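Local atomic coordinates of putative beta-glucosidase (Bifidobacterium adolescentis, PDB entry 5WAB), a protein that acts as a family GH3 beta-glucosidase, hydrolysing beta-glucosidic bonds, and probably also releases terminal alpha-L-arabinopyranose from ginsenoside Rb2. Residues A[153-158]-A[221-226]; A[179-184]-A[211-216]. All coordinates share one frame; numbering follows the deposited sequence.

Contact 1. Residues A[153-158]-A[221-226]; sequences KHFAAN and DEWGYE
Phe-155 and Trp-223 approach each other from opposite directions, packing the end of a barrel strand against the turn that follows a helix in the TIM-barrel-type N-terminal domain of this GH3 enzyme. The phenylalanine ends strand 149-155 of the parallel sheet; the tryptophan follows helix 212-222 at the turn into Gly-224, whose positive phi takes the chain out of helical geometry. At the residue before Phe-155 the chain turns a corner, and His-154 NE2 is hydrogen-bonded to a glycerol, probably from the crystallisation liquor. A cis peptide bond joins Phe-155 to Ala-156. From Phe-155 CB, directed at the 221-226 segment, the chain extends with CG anti to the backbone N (chi1 -177°), which carries the ring toward the indole. Along one side of the ring, CD1 lies against Phe-184 in an edge-to-face pair; the side chain also touches Leu-219 of helix 212-222. The far end belongs to the indole: CE1 lies 3.8 Å from Trp-223 CZ3 and 3.9 Å from Trp-223 CH2. With ring centroids 5.8 Å apart and planes at 56°, the pair is oblique, a purely apolar contact buried from solvent. At the tip of the phenylalanine, CZ makes the closest approach, 3.7 Å from Trp-223 CZ3.

Contact 2. Residues A[179-184]-A[211-216]; sequences IYFPAF and NRWLLT
Phe-181 and Leu-214 are the nearest backbone neighbours here, their CA atoms 10.1 Å apart, a span bridged by side chains alone. Phe-181 occupies the break between helices 173-180 and 182-190 and drives its ring toward the first turn of helix 212-222, where two residues receive it. Leu-214 uses a single methyl: CD1 lies 3.5 Å from Phe-181 CZ and 3.7 Å from Phe-181 CE1, obliquely to the ring. With CG anti to the backbone N (chi1 -175°) the branch point leans toward Phe-181, and the second torsion (68°) turns CD1 onto the ring. Trp-213 comes to the rim instead, CH2 being 3.7 Å from Phe-181 CE2, and its CZ3 lies in the plane of the phenyl ring. The two aromatic planes are inclined by 40°, with the six-membered rings' centroids 5.9 Å apart, an oblique meeting. Asn-211 fixes the start of the receiving helix as its N-cap: OD1 accepts from Leu-214 N at 3.2 Å, with the donor well above the carbonyl plane. Around this contact, Leu-176 of helix 173-180 touches both Phe-181 and Trp-213, Val-218, further along helix 212-222, also packs against Trp-213, and Leu-214 rests on Phe-155 of strand 149-155.

The two contacts touch, their centres about 4 Å apart, and all four segments belong to the GH3 N-terminal domain. Contact 2 is nested in the loop closed by contact 1: strand 149-155 comes first, then the consecutive helices 173-180 and 182-190, and finally helix 212-222, whose start serves contact 2 and whose end leads into contact 1. Where the segments adjoin, Asp-221 N probably donates to Thr-216 O (2.9 Å). At the strand, His-154 O packs 3.3 Å from Phe-184 CZ. Together, the contacts show how successive helices of a TIM-barrel-type domain are knitted to one strand end by shared apolar side chains.

Contact 1. Residues A[153-158]-A[221-226]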
ATOM      1  N   LYS A 153      -2.526   4.747  -8.899  1.00 25.18           N
ATOM      2  CA  LYS A 153      -2.691   6.143  -8.513  1.00 29.55           C
ATOM      3  C   LYS A 153      -1.390   6.797  -8.066  1.00 33.22           C
ATOM      4  O   LYS A 153      -0.622   6.225  -7.280  1.00 30.51           O
ATOM      5  CB  LYS A 153      -3.741   6.261  -7.402  1.00 28.88           C
ATOM      6  CG  LYS A 153      -4.774   7.329  -7.683  1.00 29.36           C
ATOM      7  CD  LYS A 153      -6.011   7.178  -6.809  1.00 29.57           C
ATOM      8  CE  LYS A 153      -5.728   7.414  -5.351  1.00 29.12           C
ATOM      9  NZ  LYS A 153      -7.005   7.476  -4.592  1.00 29.50           N
ATOM     10  N   HIS A 154      -1.185   8.021  -8.574  1.00 37.72           N
ATOM     11  CA  HIS A 154      -0.162   8.994  -8.188  1.00 30.23           C
ATOM     12  C   HIS A 154       1.230   8.568  -8.621  1.00 26.30           C
ATOM     13  O   HIS A 154       2.132   8.392  -7.798  1.00 25.67           O
ATOM     14  CB  HIS A 154      -0.218   9.270  -6.691  1.00 26.17           C
ATOM     15  CG  HIS A 154      -1.594   9.575  -6.202  1.00 24.57           C
ATOM     16  ND1 HIS A 154      -2.017   9.266  -4.928  1.00 24.60           N
ATOM     17  CD2 HIS A 154      -2.653  10.142  -6.826  1.00 24.23           C
ATOM     18  CE1 HIS A 154      -3.276   9.641  -4.785  1.00 24.89           C
ATOM     19  NE2 HIS A 154      -3.687  10.172  -5.923  1.00 24.81           N
ATOM     20  N   PHE A 155       1.410   8.480  -9.928  1.00 23.66           N
ATOM     21  CA  PHE A 155       2.664   8.093 -10.556  1.00 23.02           C
ATOM     22  C   PHE A 155       3.415   9.371 -10.939  1.00 22.57           C
ATOM     23  O   PHE A 155       2.983  10.101 -11.835  1.00 24.11           O
ATOM     24  CB  PHE A 155       2.352   7.215 -11.769  1.00 22.14           C
ATOM     25  CG  PHE A 155       3.554   6.679 -12.490  1.00 20.32           C
ATOM     26  CD1 PHE A 155       4.390   5.753 -11.886  1.00 19.51           C
ATOM     27  CD2 PHE A 155       3.799   7.042 -13.804  1.00 19.35           C
ATOM     28  CE1 PHE A 155       5.482   5.242 -12.563  1.00 19.13           C
ATOM     29  CE2 PHE A 155       4.885   6.529 -14.489  1.00 19.42           C
ATOM     30  CZ  PHE A 155       5.726   5.629 -13.871  1.00 18.01           C
ATOM     31  N   ALA A 156       4.517   9.664 -10.248  1.00 20.35           N
ATOM     32  CA  ALA A 156       5.031   8.857  -9.144  1.00 21.14           C
ATOM     33  C   ALA A 156       5.621   9.738  -8.047  1.00 22.42           C
ATOM     34  O   ALA A 156       5.655  10.971  -8.170  1.00 21.57           O
ATOM     35  CB  ALA A 156       6.086   7.875  -9.643  1.00 21.11           C
ATOM     36  N   ALA A 157       6.077   9.082  -6.975  1.00 23.57           N
ATOM     37  CA  ALA A 157       6.820   9.724  -5.886  1.00 21.38           C
ATOM     38  C   ALA A 157       5.992  10.805  -5.196  1.00 21.03           C
ATOM     39  O   ALA A 157       6.460  11.923  -4.959  1.00 17.44           O
ATOM     40  CB  ALA A 157       8.149  10.286  -6.393  1.00 20.61           C
ATOM     41  N   ASN A 158       4.745  10.456  -4.866  1.00 23.16           N
ATOM     42  CA  ASN A 158       3.846  11.329  -4.115  1.00 25.14           C
ATOM     43  C   ASN A 158       3.798  10.803  -2.680  1.00 16.80           C
ATOM     44  O   ASN A 158       2.880  10.093  -2.276  1.00 18.83           O
ATOM     45  CB  ASN A 158       2.458  11.351  -4.757  1.00 26.04           C
ATOM     46  CG  ASN A 158       1.516  12.352  -4.100  1.00 28.86           C
ATOM     47  OD1 ASN A 158       1.909  13.112  -3.213  1.00 30.93           O
ATOM     48  ND2 ASN A 158       0.249  12.304  -4.485  1.00 28.44           N
ATOM     49  N   ASP A 221       7.469   3.017 -23.208  1.00 22.57           N
ATOM     50  CA  ASP A 221       8.512   2.466 -24.070  1.00 26.08           C
ATOM     51  C   ASP A 221       9.320   1.373 -23.382  1.00 27.54           C
ATOM     52  O   ASP A 221       9.738   0.416 -24.042  1.00 30.57           O
ATOM     53  CB  ASP A 221       9.433   3.579 -24.576  1.00 26.73           C
ATOM     54  CG  ASP A 221       8.730   4.529 -25.542  1.00 26.80           C
ATOM     55  OD1 ASP A 221       7.669   4.155 -26.089  1.00 25.32           O
ATOM     56  OD2 ASP A 221       9.254   5.641 -25.771  1.00 27.52           O
ATOM     57  N   GLU A 222       9.544   1.483 -22.073  1.00 26.77           N
ATOM     58  CA  GLU A 222      10.320   0.486 -21.340  1.00 27.84           C
ATOM     59  C   GLU A 222       9.439  -0.592 -20.712  1.00 25.24           C
ATOM     60  O   GLU A 222       9.717  -1.784 -20.860  1.00 27.01           O
ATOM     61  CB  GLU A 222      11.166   1.164 -20.255  1.00 29.90           C
ATOM     62  CG  GLU A 222      12.208   2.139 -20.782  1.00 31.69           C
ATOM     63  CD  GLU A 222      13.013   2.784 -19.672  1.00 32.87           C
ATOM     64  OE1 GLU A 222      13.012   2.244 -18.549  1.00 33.31           O
ATOM     65  OE2 GLU A 222      13.638   3.835 -19.919  1.00 34.47           O
ATOM     66  N   TRP A 223       8.377  -0.198 -20.011  1.00 22.43           N
ATOM     67  CA  TRP A 223       7.555  -1.160 -19.283  1.00 20.73           C
ATOM     68  C   TRP A 223       6.435  -1.776 -20.120  1.00 20.64           C
ATOM     69  O   TRP A 223       5.888  -2.812 -19.726  1.00 21.28           O
ATOM     70  CB  TRP A 223       6.934  -0.501 -18.047  1.00 19.59           C
ATOM     71  CG  TRP A 223       7.910  -0.034 -17.006  1.00 18.17           C
ATOM     72  CD1 TRP A 223       9.257  -0.256 -16.979  1.00 18.95           C
ATOM     73  CD2 TRP A 223       7.606   0.730 -15.831  1.00 16.90           C
ATOM     74  NE1 TRP A 223       9.810   0.321 -15.857  1.00 19.15           N
ATOM     75  CE2 TRP A 223       8.816   0.932 -15.137  1.00 17.88           C
ATOM     76  CE3 TRP A 223       6.427   1.261 -15.297  1.00 16.14           C
ATOM     77  CZ2 TRP A 223       8.880   1.652 -13.939  1.00 16.19           C
ATOM     78  CZ3 TRP A 223       6.494   1.974 -14.104  1.00 16.25           C
ATOM     79  CH2 TRP A 223       7.712   2.164 -13.443  1.00 13.94           C
ATOM     80  N   GLY A 224       6.071  -1.174 -21.252  1.00 18.45           N
ATOM     81  CA  GLY A 224       4.982  -1.705 -22.050  1.00 17.88           C
ATOM     82  C   GLY A 224       3.590  -1.426 -21.524  1.00 17.94           C
ATOM     83  O   GLY A 224       2.689  -2.248 -21.706  1.00 16.24           O
ATOM     84  N   TYR A 225       3.385  -0.287 -20.868  1.00 18.98           N
ATOM     85  CA  TYR A 225       2.055   0.076 -20.399  1.00 19.80           C
ATOM     86  C   TYR A 225       1.137   0.326 -21.590  1.00 20.91           C
ATOM     87  O   TYR A 225       1.458   1.112 -22.486  1.00 20.53           O
ATOM     88  CB  TYR A 225       2.127   1.317 -19.513  1.00 19.35           C
ATOM     89  CG  TYR A 225       0.781   1.817 -19.039  1.00 20.39           C
ATOM     90  CD1 TYR A 225      -0.055   1.008 -18.279  1.00 20.54           C
ATOM     91  CD2 TYR A 225       0.351   3.100 -19.340  1.00 20.63           C
ATOM     92  CE1 TYR A 225      -1.279   1.461 -17.847  1.00 20.44           C
ATOM     93  CE2 TYR A 225      -0.867   3.564 -18.904  1.00 20.71           C
ATOM     94  CZ  TYR A 225      -1.680   2.740 -18.162  1.00 20.96           C
ATOM     95  OH  TYR A 225      -2.899   3.202 -17.729  1.00 21.37           O
ATOM     96  N   GLU A 226      -0.011  -0.345 -21.598  1.00 21.11           N
ATOM     97  CA  GLU A 226      -0.928  -0.278 -22.725  1.00 23.25           C
ATOM     98  C   GLU A 226      -2.116   0.642 -22.480  1.00 21.11           C
ATOM     99  O   GLU A 226      -2.915   0.861 -23.395  1.00 22.50           O
ATOM    100  CB  GLU A 226      -1.437  -1.685 -23.051  1.00 25.93           C
ATOM    101  CG  GLU A 226      -0.349  -2.679 -23.403  1.00 29.91           C
ATOM    102  CD  GLU A 226      -0.888  -4.090 -23.565  1.00 33.61           C
ATOM    103  OE1 GLU A 226      -1.987  -4.380 -23.037  1.00 33.55           O
ATOM    104  OE2 GLU A 226      -0.211  -4.911 -24.219  1.00 36.65           O
TER

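Contact 2. Residues A[179-184]-A[211-216]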
ATOM      1  N   ILE A 179      13.081   2.084  -5.482  1.00 18.61           N
ATOM      2  CA  ILE A 179      12.131   2.338  -4.396  1.00 19.14           C
ATOM      3  C   ILE A 179      10.759   2.741  -4.932  1.00 19.03           C
ATOM      4  O   ILE A 179       9.755   2.085  -4.648  1.00 19.69           O
ATOM      5  CB  ILE A 179      12.673   3.393  -3.406  1.00 20.26           C
ATOM      6  CG1 ILE A 179      14.055   2.993  -2.870  1.00 19.79           C
ATOM      7  CG2 ILE A 179      11.674   3.613  -2.283  1.00 16.62           C
ATOM      8  CD1 ILE A 179      14.089   1.680  -2.117  1.00 17.37           C
ATOM      9  N   TYR A 180      10.692   3.826  -5.701  1.00 17.73           N
ATOM     10  CA  TYR A 180       9.410   4.445  -6.014  1.00 17.73           C
ATOM     11  C   TYR A 180       8.780   3.937  -7.302  1.00 17.95           C
ATOM     12  O   TYR A 180       7.577   4.145  -7.505  1.00 18.34           O
ATOM     13  CB  TYR A 180       9.587   5.970  -6.071  1.00 18.18           C
ATOM     14  CG  TYR A 180      10.178   6.489  -4.780  1.00 19.33           C
ATOM     15  CD1 TYR A 180       9.368   6.726  -3.677  1.00 19.58           C
ATOM     16  CD2 TYR A 180      11.550   6.686  -4.642  1.00 20.19           C
ATOM     17  CE1 TYR A 180       9.895   7.171  -2.484  1.00 21.01           C
ATOM     18  CE2 TYR A 180      12.091   7.137  -3.442  1.00 21.47           C
ATOM     19  CZ  TYR A 180      11.253   7.372  -2.366  1.00 20.93           C
ATOM     20  OH  TYR A 180      11.762   7.814  -1.166  1.00 21.60           O
ATOM     21  N   PHE A 181       9.530   3.220  -8.134  1.00 17.25           N
ATOM     22  CA  PHE A 181       9.005   2.672  -9.382  1.00 17.65           C
ATOM     23  C   PHE A 181       8.549   1.216  -9.281  1.00 18.90           C
ATOM     24  O   PHE A 181       7.503   0.888  -9.854  1.00 19.24           O
ATOM     25  CB  PHE A 181      10.045   2.796 -10.504  1.00 17.25           C
ATOM     26  CG  PHE A 181      10.121   4.168 -11.121  1.00 16.48           C
ATOM     27  CD1 PHE A 181       9.223   5.162 -10.759  1.00 16.07           C
ATOM     28  CD2 PHE A 181      11.114   4.474 -12.041  1.00 16.06           C
ATOM     29  CE1 PHE A 181       9.294   6.428 -11.327  1.00 14.90           C
ATOM     30  CE2 PHE A 181      11.196   5.740 -12.605  1.00 14.13           C
ATOM     31  CZ  PHE A 181      10.284   6.715 -12.248  1.00 13.78           C
ATOM     32  N   PRO A 182       9.289   0.308  -8.610  1.00 19.37           N
ATOM     33  CA  PRO A 182       9.004  -1.134  -8.778  1.00 19.34           C
ATOM     34  C   PRO A 182       7.564  -1.550  -8.520  1.00 19.98           C
ATOM     35  O   PRO A 182       7.087  -2.488  -9.174  1.00 20.31           O
ATOM     36  CB  PRO A 182       9.962  -1.793  -7.780  1.00 19.07           C
ATOM     37  CG  PRO A 182      11.104  -0.879  -7.735  1.00 19.69           C
ATOM     38  CD  PRO A 182      10.505   0.503  -7.795  1.00 18.97           C
ATOM     39  N   ALA A 183       6.862  -0.914  -7.577  1.00 18.91           N
ATOM     40  CA  ALA A 183       5.459  -1.253  -7.358  1.00 19.46           C
ATOM     41  C   ALA A 183       4.609  -0.882  -8.567  1.00 18.16           C
ATOM     42  O   ALA A 183       3.746  -1.660  -8.991  1.00 19.43           O
ATOM     43  CB  ALA A 183       4.937  -0.557  -6.101  1.00 21.38           C
ATOM     44  N   PHE A 184       4.838   0.301  -9.135  1.00 18.03           N
ATOM     45  CA  PHE A 184       4.171   0.663 -10.381  1.00 16.89           C
ATOM     46  C   PHE A 184       4.567  -0.288 -11.504  1.00 18.37           C
ATOM     47  O   PHE A 184       3.715  -0.770 -12.259  1.00 19.11           O
ATOM     48  CB  PHE A 184       4.503   2.107 -10.758  1.00 16.22           C
ATOM     49  CG  PHE A 184       3.848   3.152  -9.879  1.00 16.64           C
ATOM     50  CD1 PHE A 184       2.518   3.493 -10.069  1.00 12.22           C
ATOM     51  CD2 PHE A 184       4.573   3.823  -8.897  1.00 14.89           C
ATOM     52  CE1 PHE A 184       1.907   4.468  -9.286  1.00 12.39           C
ATOM     53  CE2 PHE A 184       3.970   4.801  -8.110  1.00 15.56           C
ATOM     54  CZ  PHE A 184       2.627   5.121  -8.309  1.00 12.59           C
ATOM     55  N   ASN A 211       5.670  15.228 -17.635  1.00 16.69           N
ATOM     56  CA  ASN A 211       6.958  14.541 -17.622  1.00 19.54           C
ATOM     57  C   ASN A 211       6.931  13.463 -18.702  1.00 20.52           C
ATOM     58  O   ASN A 211       6.416  12.363 -18.482  1.00 20.77           O
ATOM     59  CB  ASN A 211       7.215  13.951 -16.238  1.00 18.89           C
ATOM     60  CG  ASN A 211       8.668  13.587 -16.006  1.00 18.65           C
ATOM     61  OD1 ASN A 211       9.418  13.320 -16.949  1.00 19.64           O
ATOM     62  ND2 ASN A 211       9.068  13.550 -14.737  1.00 16.50           N
ATOM     63  N   ARG A 212       7.489  13.775 -19.872  1.00 21.96           N
ATOM     64  CA  ARG A 212       7.474  12.807 -20.964  1.00 25.53           C
ATOM     65  C   ARG A 212       8.342  11.596 -20.645  1.00 23.47           C
ATOM     66  O   ARG A 212       7.995  10.464 -21.006  1.00 23.91           O
ATOM     67  CB  ARG A 212       7.940  13.463 -22.265  1.00 30.06           C
ATOM     68  CG  ARG A 212       7.946  12.512 -23.443  1.00 32.77           C
ATOM     69  CD  ARG A 212       8.140  13.251 -24.747  1.00 37.05           C
ATOM     70  NE  ARG A 212       8.259  12.327 -25.866  1.00 41.26           N
ATOM     71  CZ  ARG A 212       7.221  11.797 -26.514  1.00 43.96           C
ATOM     72  NH1 ARG A 212       5.978  12.100 -26.153  1.00 43.09           N
ATOM     73  NH2 ARG A 212       7.422  10.964 -27.529  1.00 46.86           N
ATOM     74  N   TRP A 213       9.477  11.814 -19.981  1.00 21.23           N
ATOM     75  CA  TRP A 213      10.303  10.691 -19.561  1.00 20.34           C
ATOM     76  C   TRP A 213       9.511   9.734 -18.684  1.00 18.05           C
ATOM     77  O   TRP A 213       9.572   8.513 -18.865  1.00 15.58           O
ATOM     78  CB  TRP A 213      11.544  11.195 -18.826  1.00 20.80           C
ATOM     79  CG  TRP A 213      12.363  10.098 -18.229  1.00 22.02           C
ATOM     80  CD1 TRP A 213      13.232   9.279 -18.886  1.00 23.97           C
ATOM     81  CD2 TRP A 213      12.397   9.701 -16.853  1.00 21.57           C
ATOM     82  NE1 TRP A 213      13.806   8.395 -18.006  1.00 24.14           N
ATOM     83  CE2 TRP A 213      13.312   8.637 -16.750  1.00 22.62           C
ATOM     84  CE3 TRP A 213      11.746  10.144 -15.700  1.00 21.46           C
ATOM     85  CZ2 TRP A 213      13.590   8.007 -15.537  1.00 21.22           C
ATOM     86  CZ3 TRP A 213      12.024   9.519 -14.498  1.00 20.96           C
ATOM     87  CH2 TRP A 213      12.934   8.461 -14.427  1.00 20.49           C
ATOM     88  N   LEU A 214       8.744  10.276 -17.742  1.00 15.64           N
ATOM     89  CA  LEU A 214       7.987   9.429 -16.832  1.00 16.33           C
ATOM     90  C   LEU A 214       6.843   8.731 -17.561  1.00 17.18           C
ATOM     91  O   LEU A 214       6.738   7.499 -17.537  1.00 18.82           O
ATOM     92  CB  LEU A 214       7.465  10.273 -15.664  1.00 16.64           C
ATOM     93  CG  LEU A 214       6.747   9.534 -14.538  1.00 17.57           C
ATOM     94  CD1 LEU A 214       7.735   8.660 -13.771  1.00 17.33           C
ATOM     95  CD2 LEU A 214       6.060  10.524 -13.603  1.00 17.35           C
ATOM     96  N   LEU A 215       5.993   9.506 -18.244  1.00 17.66           N
ATOM     97  CA  LEU A 215       4.756   8.980 -18.812  1.00 15.79           C
ATOM     98  C   LEU A 215       4.961   8.229 -20.123  1.00 18.78           C
ATOM     99  O   LEU A 215       4.078   7.459 -20.519  1.00 19.47           O
ATOM    100  CB  LEU A 215       3.759  10.116 -19.035  1.00 16.77           C
ATOM    101  CG  LEU A 215       3.339  10.972 -17.836  1.00 17.83           C
ATOM    102  CD1 LEU A 215       2.239  11.959 -18.238  1.00 15.31           C
ATOM    103  CD2 LEU A 215       2.880  10.091 -16.683  1.00 15.80           C
ATOM    104  N   THR A 216       6.085   8.432 -20.813  1.00 18.76           N
ATOM    105  CA  THR A 216       6.289   7.810 -22.115  1.00 20.10           C
ATOM    106  C   THR A 216       7.558   6.972 -22.151  1.00 22.30           C
ATOM    107  O   THR A 216       7.480   5.774 -22.440  1.00 22.29           O
ATOM    108  CB  THR A 216       6.321   8.879 -23.218  1.00 21.47           C
ATOM    109  OG1 THR A 216       5.092   9.613 -23.209  1.00 18.26           O
ATOM    110  CG2 THR A 216       6.495   8.225 -24.595  1.00 18.41           C
TER